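Local structure of vesicular integral-membrane protein VIP36 (Canis lupus familiaris, 2DUR) at residues His10-Pro15 with Gly51-His56; Gln30-Leu35 with Arg41-Glu46; Leu87-Asp92 with Val197-Gly202. The protein acts as a calcium-dependent lectin of the early secretory pathway, binding high-mannose glycans and taking part in the transport and sorting of glycoproteins that carry them. One frame throughout, in Å; residues are numbered along the deposited sequence.

How the contacts relate
All three contacts tie together parts of the lumenal L-type lectin domain, a sandwich of two antiparallel sheets. Contacts 1 and 2 are neighbours, their centres about 13 Å apart: Ser52 OG lies 2.8 Å from Gln30 OE1, a probable hydrogen bond, and strand 49-55 pairs with strand 27-31. Contact 3 also adjoins contact 1, their centres about 16 Å apart, and the two pack where Trp54 CH2 comes within 3.4 Å of Trp88 CB. Contacts 2 and 3 do not touch, their centres being about 24 Å and their nearest atoms about 7 Å apart. Contact 2 approaches the glycan site, with the Thr43 side chain about 10 Å from a bound mannose and about 14 Å from the calcium ion.

Contact 1 (His10-Pro15 with Gly51-His56); sequences HSLIKP and GSIWNH
Asn55 and His10 carry the polar half of this contact, and Asn55 has more of its surface buried here than any other residue. His10 ND1 donates to Asn55 OD1 over 2.8 Å, and the N-H...O angle of 167° makes the bond nearly straight. The acceptor sits at the ring edge, only 4° out of the imidazole plane, and ND1 in turn lies in the carbonyl plane of the amide. Ring and amide planes are nonetheless turned steeply against each other, 71° apart, so the two groups meet edge-on and do not stack. Asn55 CG stands anti to the backbone N, which carries the amide across to the His10 backbone as well; OD1 comes to 3.3 Å from His10 CA. At the other end of the same amide, ND2 donates to the carbonyl O of Glu9, just before the segment. Two partners of opposite demand thus fix the rotation of the group.

The apolar half is Leu12 with Ile53. Their side chains reach toward each other tip to tip, Leu12 CD2 at 3.8 Å from Ile53 CD1. Leu12 pairs by backbone with Met223, whereas Ile53 belongs to strand 49-55, so the pair joins the N-terminal segment, hydrogen-bonded to strand 217-227 of the larger sheet, to strand 49-55 of the other, with Trp27 also against Leu12.

The touching residues are all buried. Because ND1 is a donor here, it must carry a proton; the bond is consistent with a neutral ND1-protonated imidazole or with a doubly protonated one, and does not distinguish them.

Contact 2 (Gln30-Leu35 with Arg41-Glu46); sequences QGSTIL and RLTPDE
Ile34 and Arg41 form an antiparallel hydrogen-bonded pair. Ile34 N donates to Arg41 O at 2.9 Å, Arg41 N returns the bond to Ile34 O at 2.8 Å, and their side chains run alongside each other, Ile34 CG1 at 4.0 Å from Arg41 CB. Arg41 O is gripped further: a water donates to it and to Ser32 O, bridging the two carbonyls, and Thr33 CA makes a CA-H...O contact with it at 3.3 Å.

One residue on, a side chain takes over from the backbone. Ser32 OG, held between its backbone N and carbonyl carbon by chi1 56°, donates to Leu42 O at 2.7 Å and lies in that carbonyl plane. Thr33 and Leu42 lie side by side, with OG1 at 3.6 Å from CD2.

Two features position this first shell. A type II' turn from Gln30 to Thr33, with Gly31 at positive phi, swings Ser32 and Thr33 against the second segment, while the chain turns a corner at Leu42. Farther out, Arg41 NE forms a salt bridge with Asp219 and Thr43 OG1 bonds to His218 ND1.

The hairpin of strands 34-35 and 40-43 makes one margin of the larger sheet, with strand 34-35 outermost and strand 217-227 beyond 40-43. Strand 27-31, which leads into the turn, borders the opposing sheet beside strand 49-55, and Leu42 packs inward on Ile53, Ala209 and Ile220.

Contact 3 (Leu87-Asp92 with Val197-Gly202); sequences LWYTRD and VRLPTG
With chi1 at 175°, the Tyr89 ring swings away from its backbone N and its hydroxyl is carried to Pro200 O, while chi2 of 77° turns the ring so that this oxygen lies at its edge. The meeting of Tyr89 with Pro200 is a buried contact of the beta sandwich of the L-type lectin fold, where the chain crosses between its sheets. Tyr89 is on strand 84-90 of one sheet; residues 197-202 leave strand 189-198 of the other and lead into strand 204-211, which pairs with 84-90. The contact therefore fastens the chain where it passes from sheet to sheet.

Tyr89 OH donates to Pro200 O at 2.7 Å. The evidence for a well-directed bond is twofold: the C=O...O angle is 138°, with the hydroxyl in the carbonyl plane on a lone pair, and the acceptor also lies in the plane of the phenol ring. Ring carbon CE2 consequently comes to 3.3 Å from Pro200 O. The hydroxyl oxygen also lies against the following backbone, 3.4 Å from Thr201 CA.

Closer to the Tyr89 backbone, Leu199 adds apolar packing, its CD1 4.2 Å from Tyr89 CD2 and oblique to the ring. Leu199 itself leans on Leu109 of strand 109-114. The rings of Phe205, Trp64 and Tyr203 meet the phenol ring obliquely as well, so the buried Tyr89 ring belongs to an aromatic cluster, and its hydroxyl donates to a backbone carbonyl.

Beyond the end of strand 84-90, Arg91 grips Asp92 side-on in a two-pronged salt bridge, NE to OD1 and NH2 to OD2. The backbone there has a separate, water-mediated link to the second segment: one water donates to Arg91 O at 2.8 Å and to Gly202 O at 2.9 Å.

Contact 1 (His10-Pro15 with Gly51-His56)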
loop_
_atom_site.group_PDB
_atom_site.type_symbol
_atom_site.label_atom_id
_atom_site.label_comp_id
_atom_site.label_asym_id
_atom_site.label_seq_id
_atom_site.Cartn_x
_atom_site.Cartn_y
_atom_site.Cartn_z
ATOM N N HIS A 10 -11.375 -9.649 0.897
ATOM C CA HIS A 10 -10.197 -8.830 0.568
ATOM C C HIS A 10 -10.013 -7.682 1.548
ATOM O O HIS A 10 -9.242 -6.724 1.297
ATOM C CB HIS A 10 -10.286 -8.312 -0.882
ATOM C CG HIS A 10 -10.320 -9.397 -1.916
ATOM N ND1 HIS A 10 -9.412 -10.431 -1.939
ATOM C CD2 HIS A 10 -11.153 -9.600 -2.969
ATOM C CE1 HIS A 10 -9.677 -11.223 -2.964
ATOM N NE2 HIS A 10 -10.728 -10.740 -3.607
ATOM N N SER A 11 -10.693 -7.768 2.693
ATOM C CA SER A 11 -10.647 -6.704 3.676
ATOM C C SER A 11 -10.115 -7.213 5.005
ATOM O O SER A 11 -10.224 -8.393 5.300
ATOM C CB SER A 11 -12.051 -6.106 3.903
ATOM O OG SER A 11 -12.602 -5.596 2.684
ATOM N N LEU A 12 -9.571 -6.293 5.786
ATOM C CA LEU A 12 -9.036 -6.565 7.113
ATOM C C LEU A 12 -9.828 -5.666 8.039
ATOM O O LEU A 12 -9.718 -4.444 7.992
ATOM C CB LEU A 12 -7.540 -6.208 7.162
ATOM C CG LEU A 12 -6.876 -6.256 8.553
ATOM C CD1 LEU A 12 -6.377 -7.681 8.859
ATOM C CD2 LEU A 12 -5.764 -5.207 8.700
ATOM N N ILE A 13 -10.668 -6.262 8.889
ATOM C CA ILE A 13 -11.558 -5.455 9.724
ATOM C C ILE A 13 -11.586 -6.051 11.132
ATOM O O ILE A 13 -11.719 -7.273 11.269
ATOM C CB ILE A 13 -13.006 -5.437 9.136
ATOM C CG1 ILE A 13 -13.008 -4.858 7.712
ATOM C CG2 ILE A 13 -13.922 -4.614 10.010
ATOM C CD1 ILE A 13 -14.346 -4.974 6.973
ATOM N N LYS A 14 -11.432 -5.201 12.147
ATOM C CA LYS A 14 -11.436 -5.691 13.539
ATOM C C LYS A 14 -12.740 -6.450 13.825
ATOM O O LYS A 14 -13.799 -6.049 13.326
ATOM C CB LYS A 14 -11.059 -4.633 14.598
ATOM C CG LYS A 14 -11.743 -3.277 14.605
ATOM C CD LYS A 14 -11.052 -2.396 15.670
ATOM C CE LYS A 14 -10.780 -0.950 15.206
ATOM N NZ LYS A 14 -9.777 -0.161 16.052
ATOM N N PRO A 15 -12.654 -7.560 14.603
ATOM C CA PRO A 15 -11.515 -7.975 15.429
ATOM C C PRO A 15 -10.511 -8.879 14.701
ATOM O O PRO A 15 -9.692 -9.574 15.336
ATOM C CB PRO A 15 -12.201 -8.741 16.567
ATOM C CG PRO A 15 -13.411 -9.386 15.894
ATOM C CD PRO A 15 -13.756 -8.541 14.673
ATOM N N GLY A 51 7.739 -6.056 8.958
ATOM C CA GLY A 51 6.518 -6.849 9.172
ATOM C C GLY A 51 5.592 -6.677 7.993
ATOM O O GLY A 51 5.626 -5.643 7.337
ATOM N N SER A 52 4.771 -7.680 7.725
ATOM C CA SER A 52 3.818 -7.569 6.627
ATOM C C SER A 52 2.539 -8.316 6.961
ATOM O O SER A 52 2.499 -9.107 7.917
ATOM C CB SER A 52 4.434 -8.120 5.341
ATOM O OG SER A 52 4.568 -9.536 5.365
ATOM N N ILE A 53 1.505 -8.049 6.163
ATOM C CA ILE A 53 0.264 -8.826 6.168
ATOM C C ILE A 53 -0.092 -9.079 4.700
ATOM O O ILE A 53 0.154 -8.228 3.824
ATOM C CB ILE A 53 -0.916 -8.105 6.908
ATOM C CG1 ILE A 53 -1.201 -6.709 6.331
ATOM C CG2 ILE A 53 -0.648 -8.007 8.411
ATOM C CD1 ILE A 53 -2.482 -6.082 6.893
ATOM N N TRP A 54 -0.598 -10.270 4.419
ATOM C CA TRP A 54 -0.888 -10.671 3.054
ATOM C C TRP A 54 -2.248 -11.341 3.000
ATOM O O TRP A 54 -2.524 -12.257 3.759
ATOM C CB TRP A 54 0.220 -11.574 2.501
ATOM C CG TRP A 54 1.458 -10.756 2.210
ATOM C CD1 TRP A 54 2.565 -10.596 3.009
ATOM C CD2 TRP A 54 1.682 -9.958 1.040
ATOM N NE1 TRP A 54 3.482 -9.752 2.387
ATOM C CE2 TRP A 54 2.957 -9.340 1.187
ATOM C CE3 TRP A 54 0.928 -9.700 -0.120
ATOM C CZ2 TRP A 54 3.496 -8.486 0.210
ATOM C CZ3 TRP A 54 1.466 -8.845 -1.102
ATOM C CH2 TRP A 54 2.739 -8.242 -0.918
ATOM N N ASN A 55 -3.103 -10.864 2.099
ATOM C CA ASN A 55 -4.470 -11.410 1.945
ATOM C C ASN A 55 -4.371 -12.822 1.398
ATOM O O ASN A 55 -3.507 -13.110 0.566
ATOM C CB ASN A 55 -5.222 -10.445 1.006
ATOM C CG ASN A 55 -6.739 -10.631 0.964
ATOM O OD1 ASN A 55 -7.325 -10.396 -0.096
ATOM N ND2 ASN A 55 -7.383 -10.950 2.087
ATOM N N HIS A 56 -5.231 -13.730 1.884
ATOM C CA HIS A 56 -5.203 -15.134 1.464
ATOM C C HIS A 56 -5.547 -15.368 -0.004
ATOM O O HIS A 56 -4.910 -16.174 -0.672
ATOM C CB HIS A 56 -6.214 -15.929 2.294
ATOM C CG HIS A 56 -5.697 -16.366 3.624
ATOM N ND1 HIS A 56 -6.163 -17.499 4.258
ATOM C CD2 HIS A 56 -4.761 -15.834 4.442
ATOM C CE1 HIS A 56 -5.533 -17.645 5.410
ATOM N NE2 HIS A 56 -4.680 -16.647 5.548
#

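Contact 2 (Gln30-Leu35 with Arg41-Glu46)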
loop_
_atom_site.group_PDB
_atom_site.type_symbol
_atom_site.label_atom_id
_atom_site.label_comp_id
_atom_site.label_asym_id
_atom_site.label_seq_id
_atom_site.Cartn_x
_atom_site.Cartn_y
_atom_site.Cartn_z
ATOM N N GLN A 30 2.979 -11.685 9.115
ATOM C CA GLN A 30 4.373 -12.112 8.853
ATOM C C GLN A 30 5.371 -11.139 9.470
ATOM O O GLN A 30 5.096 -9.950 9.650
ATOM C CB GLN A 30 4.630 -12.245 7.327
ATOM C CG GLN A 30 6.037 -12.754 6.951
ATOM C CD GLN A 30 7.095 -11.656 7.012
ATOM O OE1 GLN A 30 6.785 -10.478 6.841
ATOM N NE2 GLN A 30 8.353 -12.046 7.250
ATOM N N GLY A 31 6.558 -11.646 9.817
ATOM C CA GLY A 31 7.594 -10.734 10.324
ATOM C C GLY A 31 7.242 -10.140 11.687
ATOM O O GLY A 31 6.561 -10.770 12.495
ATOM N N SER A 32 7.695 -8.917 11.917
ATOM C CA SER A 32 7.486 -8.237 13.195
ATOM C C SER A 32 6.020 -7.954 13.524
ATOM O O SER A 32 5.725 -7.597 14.661
ATOM C CB SER A 32 8.294 -6.936 13.290
ATOM O OG SER A 32 7.986 -6.060 12.192
ATOM N N THR A 33 5.128 -8.154 12.553
ATOM C CA THR A 33 3.694 -7.869 12.757
ATOM C C THR A 33 3.128 -8.511 14.031
ATOM O O THR A 33 3.326 -9.697 14.271
ATOM C CB THR A 33 2.901 -8.355 11.559
ATOM O OG1 THR A 33 3.366 -7.622 10.418
ATOM C CG2 THR A 33 1.402 -8.089 11.755
ATOM N N ILE A 34 2.404 -7.716 14.818
ATOM C CA ILE A 34 1.603 -8.263 15.921
ATOM C C ILE A 34 0.192 -7.685 15.823
ATOM O O ILE A 34 -0.031 -6.718 15.096
ATOM C CB ILE A 34 2.212 -7.955 17.311
ATOM C CG1 ILE A 34 2.117 -6.458 17.633
ATOM C CG2 ILE A 34 3.686 -8.481 17.387
ATOM C CD1 ILE A 34 2.285 -6.115 19.136
ATOM N N LEU A 35 -0.720 -8.275 16.594
ATOM C CA LEU A 35 -2.140 -7.956 16.598
ATOM C C LEU A 35 -2.552 -7.500 17.995
ATOM O O LEU A 35 -2.072 -8.044 19.003
ATOM C CB LEU A 35 -2.940 -9.228 16.296
ATOM C CG LEU A 35 -3.198 -9.941 14.959
ATOM C CD1 LEU A 35 -4.318 -9.276 14.132
ATOM C CD2 LEU A 35 -1.951 -10.136 14.141
ATOM N N ARG A 41 -0.218 -4.100 14.109
ATOM C CA ARG A 41 0.950 -3.248 14.159
ATOM C C ARG A 41 2.039 -3.946 13.378
ATOM O O ARG A 41 2.537 -4.971 13.823
ATOM C CB ARG A 41 1.406 -3.023 15.611
ATOM C CG ARG A 41 2.701 -2.224 15.739
ATOM C CD ARG A 41 2.845 -1.618 17.140
ATOM N NE ARG A 41 1.869 -0.540 17.273
ATOM C CZ ARG A 41 1.558 0.077 18.410
ATOM N NH1 ARG A 41 2.150 -0.270 19.554
ATOM N NH2 ARG A 41 0.637 1.050 18.402
ATOM N N LEU A 42 2.387 -3.388 12.214
ATOM C CA LEU A 42 3.389 -3.997 11.347
ATOM C C LEU A 42 4.785 -3.942 11.966
ATOM O O LEU A 42 5.547 -4.918 11.863
ATOM C CB LEU A 42 3.387 -3.310 9.980
ATOM C CG LEU A 42 2.049 -3.388 9.224
ATOM C CD1 LEU A 42 2.122 -2.485 7.980
ATOM C CD2 LEU A 42 1.743 -4.796 8.835
ATOM N N THR A 43 5.140 -2.799 12.539
ATOM C CA THR A 43 6.377 -2.678 13.333
ATOM C C THR A 43 6.089 -1.874 14.592
ATOM O O THR A 43 5.288 -0.945 14.546
ATOM C CB THR A 43 7.523 -1.968 12.578
ATOM O OG1 THR A 43 7.241 -0.565 12.431
ATOM C CG2 THR A 43 7.812 -2.625 11.214
ATOM N N PRO A 44 6.787 -2.205 15.701
ATOM C CA PRO A 44 6.792 -1.294 16.820
ATOM C C PRO A 44 7.804 -0.186 16.549
ATOM O O PRO A 44 8.526 -0.209 15.524
ATOM C CB PRO A 44 7.308 -2.163 17.952
ATOM C CG PRO A 44 8.279 -3.109 17.267
ATOM C CD PRO A 44 7.690 -3.355 15.918
ATOM N N ASP A 45 7.880 0.764 17.481
ATOM C CA ASP A 45 8.799 1.884 17.415
ATOM C C ASP A 45 10.162 1.406 17.919
ATOM O O ASP A 45 10.708 1.917 18.904
ATOM C CB ASP A 45 8.234 3.063 18.252
ATOM C CG ASP A 45 8.938 4.376 18.026
ATOM O OD1 ASP A 45 9.872 4.474 17.194
ATOM O OD2 ASP A 45 8.536 5.371 18.709
ATOM N N GLU A 46 10.678 0.385 17.243
ATOM C CA GLU A 46 11.976 -0.205 17.569
ATOM C C GLU A 46 12.748 -0.380 16.272
ATOM O O GLU A 46 12.152 -0.421 15.181
ATOM C CB GLU A 46 11.772 -1.564 18.232
ATOM C CG GLU A 46 11.095 -1.430 19.600
ATOM C CD GLU A 46 10.660 -2.748 20.206
ATOM O OE1 GLU A 46 11.059 -3.829 19.717
ATOM O OE2 GLU A 46 9.897 -2.692 21.199
HETATM O O HOH W 1 4.847 -5.045 15.400
#

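Contact 3 (Leu87-Asp92 with Val197-Gly202)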
loop_
_atom_site.group_PDB
_atom_site.type_symbol
_atom_site.label_atom_id
_atom_site.label_comp_id
_atom_site.label_asym_id
_atom_site.label_seq_id
_atom_site.Cartn_x
_atom_site.Cartn_y
_atom_site.Cartn_z
ATOM N N LEU A 87 1.981 -0.396 0.540
ATOM C CA LEU A 87 0.769 -1.129 0.211
ATOM C C LEU A 87 1.019 -1.803 -1.114
ATOM O O LEU A 87 1.582 -1.181 -2.003
ATOM C CB LEU A 87 -0.404 -0.153 0.058
ATOM C CG LEU A 87 -0.642 0.692 1.302
ATOM C CD1 LEU A 87 -1.739 1.720 1.042
ATOM C CD2 LEU A 87 -0.996 -0.197 2.510
ATOM N N TRP A 88 0.574 -3.051 -1.244
ATOM C CA TRP A 88 0.934 -3.884 -2.355
ATOM C C TRP A 88 -0.265 -4.454 -3.066
ATOM O O TRP A 88 -1.254 -4.857 -2.432
ATOM C CB TRP A 88 1.777 -5.064 -1.851
ATOM C CG TRP A 88 3.015 -4.644 -1.156
ATOM C CD1 TRP A 88 3.223 -4.591 0.193
ATOM C CD2 TRP A 88 4.232 -4.211 -1.772
ATOM N NE1 TRP A 88 4.503 -4.139 0.463
ATOM C CE2 TRP A 88 5.157 -3.939 -0.728
ATOM C CE3 TRP A 88 4.648 -4.055 -3.120
ATOM C CZ2 TRP A 88 6.459 -3.479 -0.976
ATOM C CZ3 TRP A 88 5.972 -3.629 -3.369
ATOM C CH2 TRP A 88 6.864 -3.358 -2.307
ATOM N N TYR A 89 -0.146 -4.530 -4.383
ATOM C CA TYR A 89 -1.007 -5.386 -5.199
ATOM C C TYR A 89 -0.060 -6.117 -6.148
ATOM O O TYR A 89 0.372 -5.574 -7.174
ATOM C CB TYR A 89 -2.053 -4.537 -5.926
ATOM C CG TYR A 89 -2.911 -5.323 -6.878
ATOM C CD1 TYR A 89 -3.943 -6.126 -6.401
ATOM C CD2 TYR A 89 -2.685 -5.270 -8.262
ATOM C CE1 TYR A 89 -4.739 -6.867 -7.274
ATOM C CE2 TYR A 89 -3.490 -6.013 -9.164
ATOM C CZ TYR A 89 -4.522 -6.792 -8.652
ATOM O OH TYR A 89 -5.314 -7.519 -9.527
ATOM N N THR A 90 0.326 -7.328 -5.753
ATOM C CA THR A 90 1.471 -7.985 -6.385
ATOM C C THR A 90 1.268 -9.460 -6.671
ATOM O O THR A 90 0.451 -10.139 -6.047
ATOM C CB THR A 90 2.773 -7.828 -5.548
ATOM O OG1 THR A 90 2.579 -8.349 -4.221
ATOM C CG2 THR A 90 3.221 -6.368 -5.474
ATOM N N ARG A 91 2.066 -9.959 -7.604
ATOM C CA ARG A 91 2.038 -11.366 -7.978
ATOM C C ARG A 91 2.346 -12.276 -6.802
ATOM O O ARG A 91 1.680 -13.308 -6.604
ATOM C CB ARG A 91 3.063 -11.613 -9.071
ATOM C CG ARG A 91 2.919 -12.988 -9.707
ATOM C CD ARG A 91 4.122 -13.255 -10.608
ATOM N NE ARG A 91 5.328 -13.468 -9.818
ATOM C CZ ARG A 91 6.545 -13.661 -10.338
ATOM N NH1 ARG A 91 6.746 -13.620 -11.662
ATOM N NH2 ARG A 91 7.566 -13.871 -9.514
ATOM N N ASP A 92 3.382 -11.902 -6.055
ATOM C CA ASP A 92 3.897 -12.719 -4.967
ATOM C C ASP A 92 3.443 -12.135 -3.639
ATOM O O ASP A 92 3.093 -10.944 -3.539
ATOM C CB ASP A 92 5.429 -12.795 -5.042
ATOM C CG ASP A 92 5.925 -13.486 -6.317
ATOM O OD1 ASP A 92 5.144 -14.231 -6.950
ATOM O OD2 ASP A 92 7.078 -13.269 -6.711
ATOM N N VAL A 197 -2.093 2.851 -16.705
ATOM C CA VAL A 197 -1.519 1.835 -15.820
ATOM C C VAL A 197 -2.151 0.472 -16.119
ATOM O O VAL A 197 -3.363 0.317 -16.000
ATOM C CB VAL A 197 -1.708 2.225 -14.345
ATOM C CG1 VAL A 197 -1.295 1.083 -13.423
ATOM C CG2 VAL A 197 -0.958 3.525 -14.018
ATOM N N ARG A 198 -1.316 -0.503 -16.509
ATOM C CA ARG A 198 -1.770 -1.852 -16.876
ATOM C C ARG A 198 -1.399 -2.834 -15.774
ATOM O O ARG A 198 -0.223 -2.995 -15.469
ATOM C CB ARG A 198 -1.155 -2.319 -18.213
ATOM C CG ARG A 198 -1.579 -1.489 -19.426
ATOM C CD ARG A 198 -1.038 -2.030 -20.784
ATOM N NE ARG A 198 -1.183 -3.476 -21.037
ATOM C CZ ARG A 198 -2.297 -4.108 -21.401
ATOM N NH1 ARG A 198 -3.451 -3.457 -21.536
ATOM N NH2 ARG A 198 -2.266 -5.416 -21.617
ATOM N N LEU A 199 -2.409 -3.421 -15.143
ATOM C CA LEU A 199 -2.210 -4.426 -14.095
ATOM C C LEU A 199 -3.132 -5.601 -14.335
ATOM O O LEU A 199 -4.290 -5.402 -14.749
ATOM C CB LEU A 199 -2.534 -3.822 -12.724
ATOM C CG LEU A 199 -1.599 -2.695 -12.243
ATOM C CD1 LEU A 199 -2.168 -2.045 -10.979
ATOM C CD2 LEU A 199 -0.190 -3.191 -11.979
ATOM N N PRO A 200 -2.637 -6.832 -14.092
ATOM C CA PRO A 200 -3.512 -8.002 -14.223
ATOM C C PRO A 200 -4.447 -8.195 -13.030
ATOM O O PRO A 200 -4.241 -7.602 -11.956
ATOM C CB PRO A 200 -2.507 -9.152 -14.277
ATOM C CG PRO A 200 -1.380 -8.670 -13.387
ATOM C CD PRO A 200 -1.256 -7.218 -13.709
ATOM N N THR A 201 -5.461 -9.029 -13.222
ATOM C CA THR A 201 -6.229 -9.569 -12.102
ATOM C C THR A 201 -5.421 -10.750 -11.550
ATOM O O THR A 201 -4.484 -11.217 -12.216
ATOM C CB THR A 201 -7.581 -10.099 -12.581
ATOM O OG1 THR A 201 -7.376 -10.928 -13.731
ATOM C CG2 THR A 201 -8.548 -8.942 -12.916
ATOM N N GLY A 202 -5.794 -11.244 -10.365
ATOM C CA GLY A 202 -5.167 -12.426 -9.782
ATOM C C GLY A 202 -3.973 -12.129 -8.871
ATOM O O GLY A 202 -3.251 -13.049 -8.464
HETATM O O HOH W 2 -0.478 -13.944 -8.310
#